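Local coordinates for Er-derived vesicles protein ERV41 (PDB 3ZLC), which travels in COPII-coated vesicles from the endoplasmic reticulum, is required for efficient transport of some secretory proteins to the Golgi, and facilitates retrograde transport back, at residues F161-D175 / F200-V214. Numbering follows the deposited sequence.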
ATOM      1  N   PHE A 161      -3.449  -1.129   4.325  1.00 13.88           N
ATOM      2  CA  PHE A 161      -2.384  -2.020   3.889  1.00 11.75           C
ATOM      3  C   PHE A 161      -2.061  -2.924   5.077  1.00 13.60           C
ATOM      4  O   PHE A 161      -1.509  -2.463   6.074  1.00 15.11           O
ATOM      5  CB  PHE A 161      -1.135  -1.250   3.458  1.00 10.00           C
ATOM      6  CG  PHE A 161      -0.124  -2.119   2.787  1.00 14.95           C
ATOM      7  CD1 PHE A 161      -0.338  -2.557   1.486  1.00 13.49           C
ATOM      8  CD2 PHE A 161       1.023  -2.534   3.459  1.00 13.37           C
ATOM      9  CE1 PHE A 161       0.579  -3.381   0.849  1.00 12.51           C
ATOM     10  CE2 PHE A 161       1.942  -3.356   2.833  1.00 18.97           C
ATOM     11  CZ  PHE A 161       1.719  -3.786   1.529  1.00 15.34           C
ATOM     12  N   SER A 162      -2.450  -4.192   4.992  1.00 18.28           N
ATOM     13  CA  SER A 162      -2.348  -5.094   6.141  1.00 15.83           C
ATOM     14  C   SER A 162      -1.987  -6.487   5.651  1.00 18.79           C
ATOM     15  O   SER A 162      -2.068  -6.774   4.438  1.00 15.15           O
ATOM     16  CB  SER A 162      -3.672  -5.134   6.920  1.00 14.03           C
ATOM     17  OG  SER A 162      -4.708  -5.670   6.113  1.00 12.65           O
ATOM     18  N   PHE A 163      -1.585  -7.337   6.594  1.00 15.28           N
ATOM     19  CA  PHE A 163      -1.171  -8.717   6.316  1.00 11.44           C
ATOM     20  C   PHE A 163      -2.027  -9.639   7.141  1.00 15.01           C
ATOM     21  O   PHE A 163      -2.104  -9.490   8.380  1.00 16.41           O
ATOM     22  CB  PHE A 163       0.284  -8.929   6.748  1.00 11.50           C
ATOM     23  CG  PHE A 163       1.267  -8.104   5.971  1.00 13.20           C
ATOM     24  CD1 PHE A 163       1.544  -6.799   6.343  1.00 13.61           C
ATOM     25  CD2 PHE A 163       1.884  -8.625   4.838  1.00 13.41           C
ATOM     26  CE1 PHE A 163       2.446  -6.020   5.618  1.00 20.98           C
ATOM     27  CE2 PHE A 163       2.797  -7.852   4.098  1.00 12.90           C
ATOM     28  CZ  PHE A 163       3.072  -6.550   4.493  1.00 12.87           C
ATOM     29  N   GLY A 164      -2.669 -10.597   6.478  1.00 13.38           N
ATOM     30  CA  GLY A 164      -3.423 -11.614   7.191  1.00 16.08           C
ATOM     31  C   GLY A 164      -4.875 -11.236   7.441  1.00 20.50           C
ATOM     32  O   GLY A 164      -5.485 -10.502   6.655  1.00 22.94           O
ATOM     33  N   ASP A 165      -5.444 -11.767   8.520  1.00 18.00           N
ATOM     34  CA  ASP A 165      -6.843 -11.515   8.842  1.00 15.97           C
ATOM     35  C   ASP A 165      -7.000 -10.223   9.659  1.00 21.35           C
ATOM     36  O   ASP A 165      -6.241  -9.970  10.591  1.00 19.89           O
ATOM     37  CB  ASP A 165      -7.389 -12.683   9.664  1.00 18.32           C
ATOM     38  CG  ASP A 165      -7.427 -13.979   8.876  1.00 21.36           C
ATOM     39  OD1 ASP A 165      -7.643 -13.915   7.654  1.00 22.40           O
ATOM     40  OD2 ASP A 165      -7.225 -15.053   9.476  1.00 18.93           O
ATOM     41  N   PHE A 166      -7.998  -9.416   9.335  1.00 21.31           N
ATOM     42  CA  PHE A 166      -8.207  -8.203  10.115  1.00 29.58           C
ATOM     43  C   PHE A 166      -8.640  -8.614  11.523  1.00 19.56           C
ATOM     44  O   PHE A 166      -9.234  -9.680  11.717  1.00 17.76           O
ATOM     45  CB  PHE A 166      -9.231  -7.283   9.448  1.00 42.63           C
ATOM     46  CG  PHE A 166      -8.826  -5.825   9.455  1.00 50.50           C
ATOM     47  CD1 PHE A 166      -7.764  -5.376   8.664  1.00 51.04           C
ATOM     48  CD2 PHE A 166      -9.502  -4.905  10.256  1.00 45.11           C
ATOM     49  CE1 PHE A 166      -7.380  -4.032   8.672  1.00 45.68           C
ATOM     50  CE2 PHE A 166      -9.138  -3.558  10.260  1.00 49.46           C
ATOM     51  CZ  PHE A 166      -8.067  -3.123   9.469  1.00 52.68           C
ATOM     52  N   TYR A 167      -8.280  -7.820  12.528  1.00 18.75           N
ATOM     53  CA  TYR A 167      -8.648  -8.174  13.903  1.00 19.00           C
ATOM     54  C   TYR A 167      -8.927  -6.881  14.661  1.00 16.07           C
ATOM     55  O   TYR A 167      -8.493  -5.813  14.217  1.00 15.64           O
ATOM     56  CB  TYR A 167      -7.551  -9.030  14.563  1.00 16.75           C
ATOM     57  CG  TYR A 167      -6.182  -8.402  14.568  1.00 18.75           C
ATOM     58  CD1 TYR A 167      -5.372  -8.437  13.438  1.00 13.71           C
ATOM     59  CD2 TYR A 167      -5.685  -7.793  15.717  1.00 15.03           C
ATOM     60  CE1 TYR A 167      -4.097  -7.863  13.445  1.00 15.13           C
ATOM     61  CE2 TYR A 167      -4.419  -7.214  15.731  1.00 21.18           C
ATOM     62  CZ  TYR A 167      -3.633  -7.262  14.594  1.00 20.46           C
ATOM     63  OH  TYR A 167      -2.379  -6.692  14.608  1.00 18.81           O
ATOM     64  N   PRO A 168      -9.660  -6.963  15.785  1.00 19.86           N
ATOM     65  CA  PRO A 168     -10.164  -5.729  16.409  1.00 22.93           C
ATOM     66  C   PRO A 168      -9.065  -4.813  16.954  1.00 21.14           C
ATOM     67  O   PRO A 168      -9.292  -3.608  17.104  1.00 21.34           O
ATOM     68  CB  PRO A 168     -11.025  -6.252  17.564  1.00 21.27           C
ATOM     69  CG  PRO A 168     -11.457  -7.604  17.109  1.00 29.60           C
ATOM     70  CD  PRO A 168     -10.283  -8.166  16.374  1.00 19.58           C
ATOM     71  N   TYR A 169      -7.891  -5.369  17.232  1.00 19.90           N
ATOM     72  CA  TYR A 169      -6.811  -4.607  17.867  1.00 16.20           C
ATOM     73  C   TYR A 169      -5.844  -4.029  16.850  1.00 20.53           C
ATOM     74  O   TYR A 169      -4.861  -3.375  17.224  1.00 17.63           O
ATOM     75  CB  TYR A 169      -6.007  -5.520  18.796  1.00 19.35           C
ATOM     76  CG  TYR A 169      -6.846  -6.536  19.538  1.00 25.20           C
ATOM     77  CD1 TYR A 169      -7.998  -6.154  20.217  1.00 19.59           C
ATOM     78  CD2 TYR A 169      -6.493  -7.883  19.551  1.00 24.43           C
ATOM     79  CE1 TYR A 169      -8.781  -7.097  20.907  1.00 22.41           C
ATOM     80  CE2 TYR A 169      -7.265  -8.830  20.238  1.00 23.39           C
ATOM     81  CZ  TYR A 169      -8.405  -8.425  20.907  1.00 19.52           C
ATOM     82  OH  TYR A 169      -9.157  -9.353  21.602  1.00 25.58           O
ATOM     83  N   ILE A 170      -6.113  -4.276  15.572  1.00 14.23           N
ATOM     84  CA  ILE A 170      -5.155  -3.951  14.516  1.00 14.59           C
ATOM     85  C   ILE A 170      -4.845  -2.450  14.449  1.00 17.03           C
ATOM     86  O   ILE A 170      -5.697  -1.604  14.710  1.00 16.07           O
ATOM     87  CB  ILE A 170      -5.616  -4.501  13.139  1.00 15.46           C
ATOM     88  CG1 ILE A 170      -4.447  -4.619  12.158  1.00 15.64           C
ATOM     89  CG2 ILE A 170      -6.743  -3.676  12.559  1.00 20.39           C
ATOM     90  CD1 ILE A 170      -4.811  -5.480  10.922  1.00 17.13           C
ATOM     91  N   ASP A 171      -3.604  -2.124  14.135  1.00 15.70           N
ATOM     92  CA  ASP A 171      -3.209  -0.731  14.011  1.00 16.13           C
ATOM     93  C   ASP A 171      -2.042  -0.748  13.046  1.00 12.38           C
ATOM     94  O   ASP A 171      -0.905  -0.958  13.456  1.00 11.97           O
ATOM     95  CB  ASP A 171      -2.786  -0.180  15.388  1.00 15.60           C
ATOM     96  CG  ASP A 171      -2.551   1.334  15.362  1.00 21.36           C
ATOM     97  OD1 ASP A 171      -2.424   1.883  14.247  1.00 18.72           O
ATOM     98  OD2 ASP A 171      -2.500   1.981  16.438  1.00 17.95           O
ATOM     99  N   ASN A 172      -2.333  -0.602  11.754  1.00 12.26           N
ATOM    100  CA  ASN A 172      -1.314  -0.697  10.711  1.00 15.52           C
ATOM    101  C   ASN A 172      -0.700   0.676  10.464  1.00 11.66           C
ATOM    102  O   ASN A 172      -1.428   1.657  10.284  1.00 12.43           O
ATOM    103  CB  ASN A 172      -1.951  -1.204   9.401  1.00 11.51           C
ATOM    104  CG  ASN A 172      -2.592  -2.568   9.561  1.00 16.94           C
ATOM    105  OD1 ASN A 172      -1.913  -3.538   9.945  1.00 11.26           O
ATOM    106  ND2 ASN A 172      -3.905  -2.655   9.300  1.00 13.51           N
ATOM    107  N   PRO A 173       0.636   0.761  10.445  1.00 13.53           N
ATOM    108  CA  PRO A 173       1.220   2.100  10.288  1.00 17.44           C
ATOM    109  C   PRO A 173       0.778   2.820   9.006  1.00 17.12           C
ATOM    110  O   PRO A 173       0.642   4.050   9.033  1.00 13.31           O
ATOM    111  CB  PRO A 173       2.719   1.826  10.207  1.00 16.34           C
ATOM    112  CG  PRO A 173       2.918   0.461  10.869  1.00 14.95           C
ATOM    113  CD  PRO A 173       1.639  -0.296  10.693  1.00 12.36           C
ATOM    114  N   LEU A 174       0.576   2.094   7.903  1.00 10.76           N
ATOM    115  CA  LEU A 174       0.243   2.785   6.642  1.00 13.32           C
ATOM    116  C   LEU A 174      -1.240   3.083   6.447  1.00 14.85           C
ATOM    117  O   LEU A 174      -1.586   3.854   5.552  1.00 12.64           O
ATOM    118  CB  LEU A 174       0.803   2.041   5.421  1.00 13.41           C
ATOM    119  CG  LEU A 174       2.320   1.854   5.493  1.00 18.87           C
ATOM    120  CD1 LEU A 174       2.793   1.101   4.251  1.00 13.50           C
ATOM    121  CD2 LEU A 174       3.045   3.197   5.652  1.00 10.83           C
ATOM    122  N   ASP A 175      -2.118   2.521   7.282  1.00 12.50           N
ATOM    123  CA  ASP A 175      -3.559   2.792   7.153  1.00 10.36           C
ATOM    124  C   ASP A 175      -3.861   4.265   7.331  1.00 10.93           C
ATOM    125  O   ASP A 175      -3.320   4.906   8.241  1.00 13.88           O
ATOM    126  CB  ASP A 175      -4.385   2.037   8.220  1.00 13.71           C
ATOM    127  CG  ASP A 175      -4.545   0.566   7.909  1.00 14.98           C
ATOM    128  OD1 ASP A 175      -3.975   0.103   6.906  1.00 14.59           O
ATOM    129  OD2 ASP A 175      -5.208  -0.141   8.700  1.00 16.25           O
ATOM    130  N   PHE A 200      -3.130 -13.873  19.625  1.00 25.59           N
ATOM    131  CA  PHE A 200      -3.962 -13.310  20.682  1.00 26.72           C
ATOM    132  C   PHE A 200      -4.811 -14.443  21.210  1.00 29.11           C
ATOM    133  O   PHE A 200      -5.713 -14.913  20.513  1.00 28.96           O
ATOM    134  CB  PHE A 200      -4.890 -12.220  20.144  1.00 25.28           C
ATOM    135  CG  PHE A 200      -4.174 -11.003  19.635  1.00 18.36           C
ATOM    136  CD1 PHE A 200      -3.793  -9.982  20.507  1.00 21.87           C
ATOM    137  CD2 PHE A 200      -3.899 -10.866  18.284  1.00 16.72           C
ATOM    138  CE1 PHE A 200      -3.134  -8.852  20.030  1.00 20.13           C
ATOM    139  CE2 PHE A 200      -3.240  -9.734  17.799  1.00 22.29           C
ATOM    140  CZ  PHE A 200      -2.856  -8.729  18.679  1.00 22.52           C
ATOM    141  N   LYS A 201      -4.547 -14.880  22.439  1.00 34.05           N
ATOM    142  CA  LYS A 201      -5.322 -15.983  23.008  1.00 33.81           C
ATOM    143  C   LYS A 201      -6.816 -15.661  23.111  1.00 34.40           C
ATOM    144  O   LYS A 201      -7.650 -16.567  23.158  1.00 42.15           O
ATOM    145  CB  LYS A 201      -4.740 -16.403  24.363  1.00 44.53           C
ATOM    146  CG  LYS A 201      -3.433 -17.179  24.243  1.00 53.47           C
ATOM    147  CD  LYS A 201      -2.858 -17.526  25.609  1.00 62.44           C
ATOM    148  CE  LYS A 201      -1.567 -18.322  25.467  1.00 62.12           C
ATOM    149  NZ  LYS A 201      -0.880 -18.512  26.777  1.00 58.01           N
ATOM    150  N   LYS A 202      -7.150 -14.370  23.128  1.00 34.76           N
ATOM    151  CA  LYS A 202      -8.551 -13.936  23.133  1.00 43.41           C
ATOM    152  C   LYS A 202      -9.237 -14.150  21.777  1.00 44.86           C
ATOM    153  O   LYS A 202     -10.461 -14.086  21.678  1.00 41.79           O
ATOM    154  CB  LYS A 202      -8.654 -12.461  23.534  1.00 40.86           C
ATOM    155  CG  LYS A 202      -8.816 -12.224  25.033  1.00 47.91           C
ATOM    156  CD  LYS A 202      -9.107 -10.752  25.316  1.00 50.93           C
ATOM    157  CE  LYS A 202     -10.101 -10.584  26.464  1.00 55.05           C
ATOM    158  NZ  LYS A 202      -9.468 -10.219  27.760  1.00 59.77           N
ATOM    159  N   LEU A 203      -8.440 -14.411  20.742  1.00 33.11           N
ATOM    160  CA  LEU A 203      -8.954 -14.564  19.382  1.00 28.26           C
ATOM    161  C   LEU A 203      -8.797 -15.995  18.842  1.00 37.81           C
ATOM    162  O   LEU A 203      -9.597 -16.456  18.016  1.00 40.84           O
ATOM    163  CB  LEU A 203      -8.252 -13.573  18.445  1.00 24.77           C
ATOM    164  CG  LEU A 203      -8.507 -12.094  18.732  1.00 29.43           C
ATOM    165  CD1 LEU A 203      -7.836 -11.221  17.683  1.00 24.13           C
ATOM    166  CD2 LEU A 203      -9.998 -11.799  18.794  1.00 32.21           C
ATOM    167  N   GLY A 204      -7.762 -16.693  19.305  1.00 47.27           N
ATOM    168  CA  GLY A 204      -7.475 -18.036  18.824  1.00 49.10           C
ATOM    169  C   GLY A 204      -6.266 -18.082  17.900  1.00 41.69           C
ATOM    170  O   GLY A 204      -5.870 -17.063  17.331  1.00 40.71           O
ATOM    171  N   ALA A 205      -5.691 -19.268  17.734  1.00 38.02           N
ATOM    172  CA  ALA A 205      -4.509 -19.441  16.887  1.00 44.85           C
ATOM    173  C   ALA A 205      -4.873 -19.618  15.413  1.00 40.95           C
ATOM    174  O   ALA A 205      -4.020 -19.486  14.537  1.00 40.89           O
ATOM    175  CB  ALA A 205      -3.674 -20.621  17.382  1.00 47.42           C
ATOM    176  N   GLU A 206      -6.138 -19.928  15.148  1.00 31.55           N
ATOM    177  CA  GLU A 206      -6.611 -20.140  13.785  1.00 37.20           C
ATOM    178  C   GLU A 206      -6.691 -18.850  12.977  1.00 31.88           C
ATOM    179  O   GLU A 206      -6.700 -18.884  11.744  1.00 38.26           O
ATOM    180  CB  GLU A 206      -7.971 -20.843  13.786  1.00 47.24           C
ATOM    181  CG  GLU A 206      -9.119 -19.997  14.316  1.00 65.23           C
ATOM    182  CD  GLU A 206      -9.188 -19.968  15.839  1.00 78.11           C
ATOM    183  OE1 GLU A 206      -8.371 -20.656  16.494  1.00 74.06           O
ATOM    184  OE2 GLU A 206     -10.069 -19.265  16.382  1.00 83.51           O
ATOM    185  N   VAL A 207      -6.762 -17.709  13.657  0.57 25.37           N
ATOM    186  CA  VAL A 207      -6.821 -16.440  12.937  0.57 20.32           C
ATOM    187  C   VAL A 207      -5.407 -15.972  12.605  0.57 19.64           C
ATOM    188  O   VAL A 207      -4.531 -15.959  13.468  0.57 22.50           O
ATOM    189  CB  VAL A 207      -7.627 -15.361  13.723  0.57 22.37           C
ATOM    190  CG1 VAL A 207      -6.982 -15.070  15.051  0.57 20.58           C
ATOM    191  CG2 VAL A 207      -7.773 -14.090  12.913  0.57 23.29           C
ATOM    192  N   ASP A 208      -5.184 -15.599  11.347  1.00 19.87           N
ATOM    193  CA  ASP A 208      -3.866 -15.182  10.878  1.00 22.12           C
ATOM    194  C   ASP A 208      -3.603 -13.700  11.194  1.00 21.04           C
ATOM    195  O   ASP A 208      -3.659 -12.847  10.310  1.00 20.19           O
ATOM    196  CB  ASP A 208      -3.743 -15.446   9.366  1.00 20.55           C
ATOM    197  CG  ASP A 208      -2.326 -15.256   8.846  1.00 24.89           C
ATOM    198  OD1 ASP A 208      -1.402 -15.052   9.666  1.00 18.65           O
ATOM    199  OD2 ASP A 208      -2.131 -15.305   7.616  1.00 25.77           O
ATOM    200  N   THR A 209      -3.293 -13.405  12.456  1.00 17.78           N
ATOM    201  CA  THR A 209      -3.059 -12.028  12.898  1.00 19.63           C
ATOM    202  C   THR A 209      -1.596 -11.628  12.800  1.00 18.35           C
ATOM    203  O   THR A 209      -0.706 -12.375  13.222  1.00 16.53           O
ATOM    204  CB  THR A 209      -3.539 -11.818  14.349  1.00 22.10           C
ATOM    205  OG1 THR A 209      -3.037 -12.879  15.178  1.00 18.50           O
ATOM    206  CG2 THR A 209      -5.055 -11.827  14.398  1.00 15.96           C
ATOM    207  N   ASN A 210      -1.356 -10.444  12.243  1.00 14.26           N
ATOM    208  CA  ASN A 210       0.002  -9.923  12.080  1.00 14.67           C
ATOM    209  C   ASN A 210      -0.014  -8.435  12.313  1.00 14.55           C
ATOM    210  O   ASN A 210      -1.021  -7.760  12.036  1.00 17.07           O
ATOM    211  CB  ASN A 210       0.515 -10.159  10.651  1.00 12.59           C
ATOM    212  CG  ASN A 210       0.513 -11.617  10.263  1.00 16.97           C
ATOM    213  OD1 ASN A 210       1.523 -12.306  10.404  1.00 19.79           O
ATOM    214  ND2 ASN A 210      -0.618 -12.100   9.764  1.00 17.77           N
ATOM    215  N   GLN A 211       1.106  -7.916  12.795  1.00 13.76           N
ATOM    216  CA  GLN A 211       1.298  -6.476  12.848  1.00 11.38           C
ATOM    217  C   GLN A 211       2.640  -6.147  12.196  1.00 15.02           C
ATOM    218  O   GLN A 211       3.511  -7.025  12.053  1.00 17.14           O
ATOM    219  CB  GLN A 211       1.254  -6.004  14.311  1.00 16.83           C
ATOM    220  CG  GLN A 211       2.317  -6.651  15.230  1.00 14.17           C
ATOM    221  CD  GLN A 211       1.993  -6.412  16.692  1.00 18.34           C
ATOM    222  OE1 GLN A 211       0.940  -6.837  17.175  1.00 20.45           O
ATOM    223  NE2 GLN A 211       2.879  -5.705  17.400  1.00 17.68           N
ATOM    224  N   TYR A 212       2.813  -4.906  11.763  1.00 14.67           N
ATOM    225  CA  TYR A 212       4.081  -4.550  11.138  1.00 12.20           C
ATOM    226  C   TYR A 212       4.576  -3.184  11.553  1.00 14.50           C
ATOM    227  O   TYR A 212       3.794  -2.319  12.010  1.00 16.41           O
ATOM    228  CB  TYR A 212       4.017  -4.668   9.603  1.00 10.54           C
ATOM    229  CG  TYR A 212       3.091  -3.689   8.897  1.00 11.27           C
ATOM    230  CD1 TYR A 212       1.731  -3.952   8.775  1.00 10.06           C
ATOM    231  CD2 TYR A 212       3.598  -2.532   8.295  1.00 14.50           C
ATOM    232  CE1 TYR A 212       0.878  -3.071   8.091  1.00 12.29           C
ATOM    233  CE2 TYR A 212       2.758  -1.645   7.615  1.00 12.11           C
ATOM    234  CZ  TYR A 212       1.419  -1.924   7.507  1.00 14.88           C
ATOM    235  OH  TYR A 212       0.603  -1.031   6.848  1.00 12.95           O
ATOM    236  N   SER A 213       5.890  -3.017  11.420  1.00 12.23           N
ATOM    237  CA  SER A 213       6.531  -1.721  11.545  1.00 13.17           C
ATOM    238  C   SER A 213       7.033  -1.378  10.164  1.00 15.07           C
ATOM    239  O   SER A 213       7.024  -2.229   9.267  1.00 12.21           O
ATOM    240  CB  SER A 213       7.694  -1.762  12.535  1.00 15.79           C
ATOM    241  OG  SER A 213       8.718  -2.677  12.138  1.00 14.62           O
ATOM    242  N   VAL A 214       7.469  -0.139   9.976  1.00 12.29           N
ATOM    243  CA  VAL A 214       7.798   0.319   8.626  1.00 11.59           C
ATOM    244  C   VAL A 214       8.835   1.414   8.695  1.00 17.71           C
ATOM    245  O   VAL A 214       8.911   2.165   9.685  1.00 17.65           O
ATOM    246  CB  VAL A 214       6.510   0.780   7.871  1.00 15.19           C
ATOM    247  CG1 VAL A 214       5.815   1.878   8.634  1.00 19.37           C
ATOM    248  CG2 VAL A 214       6.834   1.243   6.441  1.00 14.51           C
TER
HETATM  249  O   HOH W   1      -3.664  -9.380  10.645  1.00 13.35           O
HETATM  250  O   HOH W   2      -1.144  -6.261   9.339  1.00 14.31           O
HETATM  251  O   HOH W   3      -0.866  -8.212  15.921  1.00 32.03           O
HETATM  252  O   HOH W   4       1.803  -1.832  13.890  1.00 12.94           O
HETATM  253  O   HOH W   5       0.063  -3.591  11.741  1.00 13.36           O
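Where two beta-sheets of the Erv41 lumenal domain come together, Tyr212 from the edge strand of one is clasped by the end of strand 156-163 of the other and the loop after it, a compact example of how a loop can close over a sheet edge. Its ring is sandwiched: Pro173 CD lies over one face, 3.6 Å from the ring centroid in a CH-pi contact, and Phe163 turns its edge to the opposite face, the two ring planes 79° apart. Tyr212 OH donates to Phe161 O at 2.7 Å, standing off the carbonyl plane, and accepts from Leu174 N, so two backbone groups fix the end of the ring. Tyr212 CG sits between the backbone N and carbonyl carbon (chi1 66°), which lets the ring reach the loop although its CB does not aim there. Farther along, Asp165 and Asp208 exchange a reciprocal pair of bonds: Asp165 N to Asp208 O at 2.7 Å, and Asp208 N to Asp165 OD2 at 2.8 Å, the donor standing above the carboxylate plane. Tyr167 receives Thr209 CB over one face and meets Phe200 obliquely, CE2 to CE2 3.5 Å, while Tyr169 lays CD2 over a face of Phe200, completing an aromatic cluster. Water bridges knit the middle, one joining Phe163 N, Asn172 OD1 and Asn210 O. Strand 156-163 pairs with strand 19-28 through Ser162 and Asn23, strand 209-219 pairs with 188-200, and Phe163 packs on Thr193 and Val195 of that strand and on Ile22, tying the two sheets together.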